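Local coordinates for isoaspartyl dipeptidase (Fervidobacterium islandicum, PDB 7CDH), which probably hydrolyses isoaspartyl (beta-aspartyl) dipeptides as a zinc-binding metallopeptidase of the amidohydrolase family, a chemistry linked to protein repair, at residues 201-204 / 205-208; 167-170 / 171-175; 46-49 / 50-53; 320-324 / 325-329. All coordinates share one frame; numbering follows the deposited sequence.

All four contacts are local and follow one another along the chain; none nests in or crosses another. Contact 3 (46-53) comes first and closes the turn that leads from strand 43-47 of the four-stranded mixed sheet into strand 51-59 of the large one. Contact 2 (167-175) starts helix 169-186 and contact 1 (201-208) starts helix 204-212, the two helices that follow barrel strands 151-159 and 191-196; the centres of contacts 1 and 2 lie about 12 Å apart and their side chains touch. Contact 4 (320-329) closes the loop between helices 309-318 and 324-327. It meets contact 3 through L52 CD1 and L324 CD2, 4.1 Å apart, whereas contacts 2 and 3 have centres about 50 Å apart.

Contact 1: residues 201-204 / 205-208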
# COMPACT_ATOMS: atom_id res chain seq x y z
N ARG A 201 4.41 30.90 -21.48
CA ARG A 201 3.80 31.18 -20.16
C ARG A 201 4.84 31.72 -19.17
O ARG A 201 4.43 32.36 -18.21
CB ARG A 201 3.12 29.92 -19.64
CG ARG A 201 1.81 29.57 -20.35
CD ARG A 201 1.24 28.22 -19.96
NE ARG A 201 2.11 27.12 -20.39
CZ ARG A 201 1.87 25.82 -20.24
NH1 ARG A 201 0.75 25.42 -19.66
NH2 ARG A 201 2.74 24.91 -20.67
N GLY A 202 6.14 31.52 -19.36
CA GLY A 202 7.18 32.02 -18.43
C GLY A 202 6.81 31.76 -16.97
O GLY A 202 6.48 30.62 -16.66
N ILE A 203 6.83 32.80 -16.11
CA ILE A 203 6.51 32.74 -14.66
C ILE A 203 5.09 33.27 -14.36
O ILE A 203 4.87 33.71 -13.22
CB ILE A 203 7.58 33.44 -13.82
CG1 ILE A 203 7.77 34.92 -14.14
CG2 ILE A 203 8.90 32.66 -13.89
CD1 ILE A 203 8.60 35.69 -13.09
N GLU A 204 4.14 33.10 -15.28
CA GLU A 204 2.67 33.28 -15.04
C GLU A 204 2.25 32.70 -13.66
O GLU A 204 1.68 33.42 -12.82
CB GLU A 204 1.92 32.56 -16.15
CG GLU A 204 0.65 33.21 -16.64
CD GLU A 204 0.29 32.71 -18.04
OE1 GLU A 204 0.66 33.41 -19.06
OE2 GLU A 204 -0.29 31.60 -18.14
N TYR A 205 2.49 31.42 -13.41
CA TYR A 205 2.05 30.74 -12.17
C TYR A 205 2.55 31.48 -10.93
O TYR A 205 1.84 31.45 -9.92
CB TYR A 205 2.57 29.31 -12.14
CG TYR A 205 1.84 28.33 -13.02
CD1 TYR A 205 0.60 28.61 -13.58
CD2 TYR A 205 2.39 27.09 -13.23
CE1 TYR A 205 -0.07 27.67 -14.34
CE2 TYR A 205 1.73 26.14 -13.99
CZ TYR A 205 0.49 26.42 -14.55
OH TYR A 205 -0.11 25.45 -15.28
N LEU A 206 3.75 32.07 -10.99
CA LEU A 206 4.35 32.74 -9.80
C LEU A 206 3.53 33.99 -9.46
O LEU A 206 3.23 34.21 -8.25
CB LEU A 206 5.84 33.04 -10.02
CG LEU A 206 6.78 31.87 -9.71
CD1 LEU A 206 6.55 30.70 -10.63
CD2 LEU A 206 8.24 32.30 -9.82
N PHE A 207 3.12 34.74 -10.48
CA PHE A 207 2.24 35.93 -10.35
C PHE A 207 0.87 35.46 -9.87
O PHE A 207 0.30 36.15 -8.98
CB PHE A 207 2.19 36.71 -11.66
CG PHE A 207 3.46 37.50 -11.93
CD1 PHE A 207 3.86 38.51 -11.07
CD2 PHE A 207 4.25 37.23 -13.04
CE1 PHE A 207 5.02 39.22 -11.31
CE2 PHE A 207 5.40 37.96 -13.28
CZ PHE A 207 5.80 38.94 -12.40
N ASP A 208 0.37 34.32 -10.39
CA ASP A 208 -0.95 33.75 -10.00
C ASP A 208 -0.94 33.40 -8.51
O ASP A 208 -1.90 33.76 -7.80
CB ASP A 208 -1.33 32.52 -10.82
CG ASP A 208 -1.65 32.78 -12.28
OD1 ASP A 208 -1.91 33.95 -12.65
OD2 ASP A 208 -1.60 31.78 -13.05
O HOH W 1 4.36 29.71 -15.16
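The carbonyl oxygen I203 O is gripped by two backbone donors of the first helical turn: L206 N at 3.0 Å, lying above the carbonyl plane with an N-H...O angle of 131°, and F207 N in a weaker bond. One residue on, D208 N reaches E204 O at 2.9 Å in a straighter bond (158°). I203 occupies the N-cap position but has no polar side chain to accept a bond there. Instead, its chi1 of 60° sets CG1 between the backbone N and the carbonyl carbon, and the branch runs on so that CD1 meets F207 CE2 at 3.9 Å, while CG2 meets L206 CD2. A water joins G202 O to Y205 N, giving that early N-H an acceptor. D208 OD2 stands in the plane of the Y205 ring, at its edge, 3.9 Å from Y205 CD1; the Y205 hydroxyl is bonded to P167 O. An alanine in place of D208 would probably leave that ring edge without its carboxylate neighbour. A type II' turn from R201 to E204, leading into the first turn of helix 204-212, is how the chain passes from strand 191-196, which carries the zinc ligand H195, to the outer helical layer of the barrel.

Contact 2: residues 167-170 / 171-175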
# COMPACT_ATOMS: atom_id res chain seq x y z
N PRO A 167 2.49 20.55 -15.01
CA PRO A 167 1.74 20.69 -13.77
C PRO A 167 0.69 21.79 -13.85
O PRO A 167 0.93 22.81 -14.48
CB PRO A 167 2.81 21.14 -12.76
CG PRO A 167 3.81 21.90 -13.63
CD PRO A 167 3.85 21.09 -14.92
N THR A 168 -0.44 21.58 -13.18
CA THR A 168 -1.53 22.59 -13.04
C THR A 168 -1.18 23.59 -11.94
O THR A 168 -0.35 23.27 -11.08
CB THR A 168 -2.86 21.91 -12.70
OG1 THR A 168 -2.78 21.31 -11.40
CG2 THR A 168 -3.24 20.89 -13.76
N LEU A 169 -1.90 24.69 -11.89
CA LEU A 169 -1.74 25.73 -10.84
C LEU A 169 -2.09 25.13 -9.48
O LEU A 169 -1.37 25.41 -8.50
CB LEU A 169 -2.63 26.93 -11.18
CG LEU A 169 -2.62 28.04 -10.12
CD1 LEU A 169 -1.21 28.51 -9.85
CD2 LEU A 169 -3.52 29.19 -10.55
N GLU A 170 -3.17 24.37 -9.40
CA GLU A 170 -3.63 23.69 -8.17
C GLU A 170 -2.51 22.78 -7.64
O GLU A 170 -2.24 22.86 -6.42
CB GLU A 170 -4.94 22.96 -8.42
CG GLU A 170 -6.13 23.92 -8.52
CD GLU A 170 -7.48 23.29 -8.91
OE1 GLU A 170 -7.50 22.09 -9.31
OE2 GLU A 170 -8.51 24.01 -8.81
N GLU A 171 -1.87 21.98 -8.50
CA GLU A 171 -0.79 21.06 -8.06
C GLU A 171 0.36 21.90 -7.50
O GLU A 171 0.82 21.58 -6.37
CB GLU A 171 -0.30 20.18 -9.21
CG GLU A 171 -1.29 19.16 -9.71
CD GLU A 171 -0.74 18.32 -10.88
OE1 GLU A 171 -0.36 18.93 -11.90
OE2 GLU A 171 -0.68 17.06 -10.75
N ILE A 172 0.79 22.94 -8.23
CA ILE A 172 1.83 23.91 -7.74
C ILE A 172 1.43 24.47 -6.36
O ILE A 172 2.28 24.48 -5.48
CB ILE A 172 2.08 25.07 -8.73
CG1 ILE A 172 2.57 24.60 -10.10
CG2 ILE A 172 3.06 26.05 -8.12
CD1 ILE A 172 3.67 23.56 -10.00
N LEU A 173 0.21 24.98 -6.19
CA LEU A 173 -0.20 25.66 -4.93
C LEU A 173 -0.07 24.68 -3.75
O LEU A 173 0.42 25.11 -2.67
CB LEU A 173 -1.64 26.18 -5.02
CG LEU A 173 -1.83 27.49 -5.77
CD1 LEU A 173 -3.31 27.80 -5.91
CD2 LEU A 173 -1.09 28.62 -5.08
N ARG A 174 -0.51 23.42 -3.94
CA ARG A 174 -0.42 22.44 -2.86
C ARG A 174 1.06 22.28 -2.45
O ARG A 174 1.35 22.35 -1.23
CB ARG A 174 -1.07 21.14 -3.30
CG ARG A 174 -0.93 19.98 -2.31
CD ARG A 174 -1.55 20.18 -0.94
NE ARG A 174 -2.75 20.99 -0.98
CZ ARG A 174 -3.93 20.58 -1.45
NH1 ARG A 174 -4.07 19.35 -1.91
NH2 ARG A 174 -4.95 21.42 -1.45
N ILE A 175 1.97 22.14 -3.43
CA ILE A 175 3.43 21.94 -3.21
C ILE A 175 4.00 23.19 -2.52
O ILE A 175 4.72 23.03 -1.53
CB ILE A 175 4.15 21.61 -4.54
CG1 ILE A 175 3.78 20.21 -5.04
CG2 ILE A 175 5.66 21.79 -4.42
CD1 ILE A 175 3.85 20.12 -6.54
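T168 and E171 hold each other by two reciprocal bonds. The carboxylate oxygen E171 OE1 accepts from T168 N at 2.9 Å through its anti lone pair, with an N-H...O angle of 167°, and T168 OG1 accepts from E171 N at 3.1 Å. T168 is the N-cap of helix 169-186, and the exchange is a capping box. Its hydroxyl can serve because chi1 (66°) sets OG1 between the backbone N and the carbonyl carbon, within reach of E171 N; the E171 chain stays extended beyond CG and crosses it at about a right angle. Just outside this pair, P167 CB packs on I172 CD1 at 3.8 Å, obliquely, and L169 CD1 rests near L173 CG at 4.3 Å. Further out, E171 OE1 also pairs with R174 of the second subunit in an intersubunit salt bridge, while R174 of this chain pairs likewise with E171 of the third subunit and donates through NE to S165 O there. A glutamine in place of E171 would probably weaken the capping bond to T168 N and leave the neighbouring subunit's arginine without its counter-charge. One carboxylate thus serves both helix start and subunit interface, and the bound arginine and backbone N-H are likely to favour its ionised form.

Contact 3: residues 46-49 / 50-53; sequences YDAN and GLLL
A48 and L51 are the ends of a type II beta turn that carries the chain from strand 43-47 of the four-stranded mixed sheet into strand 51-59 of the large one. Among the hydrogen bonds, L51 N donates to A48 O at 3.0 Å with an N-H...O angle of 146°, the donor standing above the carbonyl plane. An Asx turn comes just before it: D47 OD1 accepts from N49 N at 3.2 Å through its anti lone pair, and N7 ND2 is a second donor to the same oxygen. As for backbone shape, G50 has a phi of 90°, and a beta carbon at this position would come within 2.6 Å of N49 O, which explains the lack of a side chain there. The apolar contacts gather on one methyl group of L51. With CG anti to the carbonyl carbon, the side chain sends CD1 back over the turn, where it lies 4.1 Å from A48 CB. Y46 and L51 cross at about a right angle, the tyrosine meeting L51 CD1 through CE2 and through its hydroxyl, whose polar partners are D377 and S366. The nearest approach between this pair is from Y46 OH to L51 CD1, 3.7 Å.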
# COMPACT_ATOMS: atom_id res chain seq x y z
N TYR A 46 48.06 33.95 9.20
CA TYR A 46 48.22 33.93 7.72
C TYR A 46 48.39 35.37 7.22
O TYR A 46 47.55 36.27 7.53
CB TYR A 46 47.07 33.16 7.07
CG TYR A 46 47.13 33.05 5.57
CD1 TYR A 46 47.90 32.09 4.95
CD2 TYR A 46 46.38 33.88 4.77
CE1 TYR A 46 47.95 31.98 3.57
CE2 TYR A 46 46.41 33.79 3.39
CZ TYR A 46 47.21 32.83 2.78
OH TYR A 46 47.24 32.74 1.40
N ASP A 47 49.51 35.59 6.53
CA ASP A 47 49.91 36.88 5.94
C ASP A 47 49.22 36.99 4.59
O ASP A 47 49.73 36.43 3.59
CB ASP A 47 51.43 37.01 5.75
CG ASP A 47 51.92 38.45 5.63
OD1 ASP A 47 51.21 39.26 4.99
OD2 ASP A 47 53.00 38.75 6.20
N ALA A 48 48.13 37.74 4.56
CA ALA A 48 47.32 37.89 3.33
C ALA A 48 47.63 39.22 2.67
O ALA A 48 46.76 39.71 1.95
CB ALA A 48 45.86 37.76 3.68
N ASN A 49 48.84 39.77 2.84
CA ASN A 49 49.24 41.04 2.18
C ASN A 49 49.26 40.78 0.67
O ASN A 49 49.77 39.72 0.25
CB ASN A 49 50.56 41.61 2.71
CG ASN A 49 51.03 42.79 1.88
OD1 ASN A 49 50.41 43.86 1.87
ND2 ASN A 49 52.06 42.55 1.09
N GLY A 50 48.68 41.70 -0.11
CA GLY A 50 48.46 41.52 -1.56
C GLY A 50 47.12 40.88 -1.90
O GLY A 50 46.77 40.88 -3.09
N LEU A 51 46.37 40.37 -0.90
CA LEU A 51 45.09 39.63 -1.12
C LEU A 51 43.89 40.44 -0.60
O LEU A 51 44.02 41.17 0.40
CB LEU A 51 45.16 38.25 -0.44
CG LEU A 51 46.40 37.41 -0.73
CD1 LEU A 51 46.32 36.07 -0.02
CD2 LEU A 51 46.63 37.20 -2.22
N LEU A 52 42.76 40.28 -1.30
CA LEU A 52 41.41 40.64 -0.84
C LEU A 52 40.83 39.41 -0.12
O LEU A 52 40.99 38.29 -0.66
CB LEU A 52 40.55 41.02 -2.06
CG LEU A 52 41.25 41.81 -3.17
CD1 LEU A 52 40.29 42.22 -4.26
CD2 LEU A 52 41.93 43.05 -2.60
N LEU A 53 40.26 39.60 1.07
CA LEU A 53 39.45 38.62 1.83
C LEU A 53 37.96 38.87 1.54
O LEU A 53 37.46 39.96 1.88
CB LEU A 53 39.75 38.75 3.33
CG LEU A 53 39.00 37.75 4.22
CD1 LEU A 53 39.57 36.35 4.06
CD2 LEU A 53 39.01 38.16 5.67

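Contact 4: residues 320-324 / 325-329; sequences KGLPL and AEVLK
P323 O accepts two backbone donors at the start of helix 324-327. V327 N, 3.1 Å away, lies in the carbonyl plane and forms a fairly straight bond (165°); E326 N, 3.0 Å away, stands above that plane and makes a more bent one (142°). The next carbonyl is served as well: L324 O takes L328 N at 3.0 Å. Beyond it the chain tightens into a 3-10 segment, where E326 O receives K329 N at 3.2 Å and L328 O is bonded to the hydroxyl of T332. At the other end, P323 holds the N-cap position with a ring and no side-chain acceptor, and the early N-H groups of L324 and A325 make weak bonds to bound diethylene glycol, probably from the crystallisation liquor. K329 NZ forms a salt bridge with E326 OE2 that is weak as a hydrogen bond at 3.3 Å; it has a second partner in D278. L324 has CG anti to the backbone N (chi1 -179°), which turns CD1 onto L328 CG at 3.7 Å, the two chains crossing obliquely. L322 CB meets V327 CG2 at 3.6 Å, and P323 and E326 run side by side, their CG atoms 3.8 Å apart. L322 and V327 pack on helix 309-318, L322 also on helix 264-273, and L324 and L328 on F11 of strand 8-11. The chemistry is therefore divided: the carbonyls of P323, L324 and E326 take donors from the turn itself, L324, V327 and L328 are buried, and the lysine shared between two carboxylates probably steadies their negative charge.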
# COMPACT_ATOMS: atom_id res chain seq x y z
N LYS A 320 33.04 45.41 -16.30
CA LYS A 320 32.06 46.41 -16.79
C LYS A 320 31.98 47.61 -15.82
O LYS A 320 31.08 48.46 -15.97
CB LYS A 320 30.70 45.73 -16.99
CG LYS A 320 30.60 44.84 -18.22
CD LYS A 320 29.35 45.10 -19.02
CE LYS A 320 29.30 44.35 -20.34
NZ LYS A 320 30.57 44.48 -21.11
N GLY A 321 32.88 47.68 -14.84
CA GLY A 321 33.02 48.83 -13.94
C GLY A 321 32.22 48.76 -12.64
O GLY A 321 32.49 49.66 -11.78
N LEU A 322 31.32 47.77 -12.45
CA LEU A 322 30.53 47.63 -11.19
C LEU A 322 31.48 47.39 -10.02
O LEU A 322 32.49 46.74 -10.17
CB LEU A 322 29.50 46.50 -11.29
CG LEU A 322 28.21 46.88 -12.02
CD1 LEU A 322 28.44 46.91 -13.53
CD2 LEU A 322 27.06 45.95 -11.64
N PRO A 323 31.21 47.99 -8.85
CA PRO A 323 32.05 47.79 -7.67
C PRO A 323 31.89 46.40 -7.03
O PRO A 323 30.81 45.88 -6.98
CB PRO A 323 31.60 48.91 -6.69
CG PRO A 323 30.20 49.29 -7.12
CD PRO A 323 30.08 48.89 -8.58
N LEU A 324 32.99 45.83 -6.55
CA LEU A 324 33.07 44.47 -6.01
C LEU A 324 32.11 44.32 -4.82
O LEU A 324 31.40 43.32 -4.76
CB LEU A 324 34.52 44.16 -5.64
CG LEU A 324 34.74 42.75 -5.09
CD1 LEU A 324 34.22 41.68 -6.07
CD2 LEU A 324 36.20 42.53 -4.79
N ALA A 325 32.02 45.29 -3.93
CA ALA A 325 31.10 45.20 -2.77
C ALA A 325 29.66 44.94 -3.24
O ALA A 325 28.87 44.35 -2.47
CB ALA A 325 31.18 46.44 -1.92
N GLU A 326 29.31 45.40 -4.42
CA GLU A 326 27.94 45.32 -4.97
C GLU A 326 27.78 44.00 -5.71
O GLU A 326 26.78 43.31 -5.47
CB GLU A 326 27.67 46.55 -5.85
CG GLU A 326 27.40 47.82 -5.05
CD GLU A 326 26.11 47.81 -4.23
OE1 GLU A 326 26.14 48.29 -3.07
OE2 GLU A 326 25.07 47.32 -4.77
N VAL A 327 28.72 43.64 -6.59
CA VAL A 327 28.64 42.38 -7.38
C VAL A 327 28.58 41.17 -6.44
O VAL A 327 27.77 40.33 -6.64
CB VAL A 327 29.78 42.28 -8.39
CG1 VAL A 327 29.60 41.08 -9.29
CG2 VAL A 327 29.83 43.53 -9.25
N LEU A 328 29.33 41.16 -5.35
CA LEU A 328 29.41 40.01 -4.45
C LEU A 328 28.05 39.64 -3.88
O LEU A 328 27.91 38.52 -3.39
CB LEU A 328 30.36 40.37 -3.32
CG LEU A 328 31.83 40.18 -3.65
CD1 LEU A 328 32.66 40.57 -2.43
CD2 LEU A 328 32.10 38.74 -4.07
N LYS A 329 27.10 40.56 -3.89
CA LYS A 329 25.76 40.32 -3.30
C LYS A 329 25.13 39.10 -3.95
O LYS A 329 24.37 38.42 -3.24
CB LYS A 329 24.86 41.54 -3.50
CG LYS A 329 25.21 42.73 -2.64
CD LYS A 329 24.33 43.92 -2.96
CE LYS A 329 24.55 45.08 -2.04
NZ LYS A 329 23.44 46.05 -2.20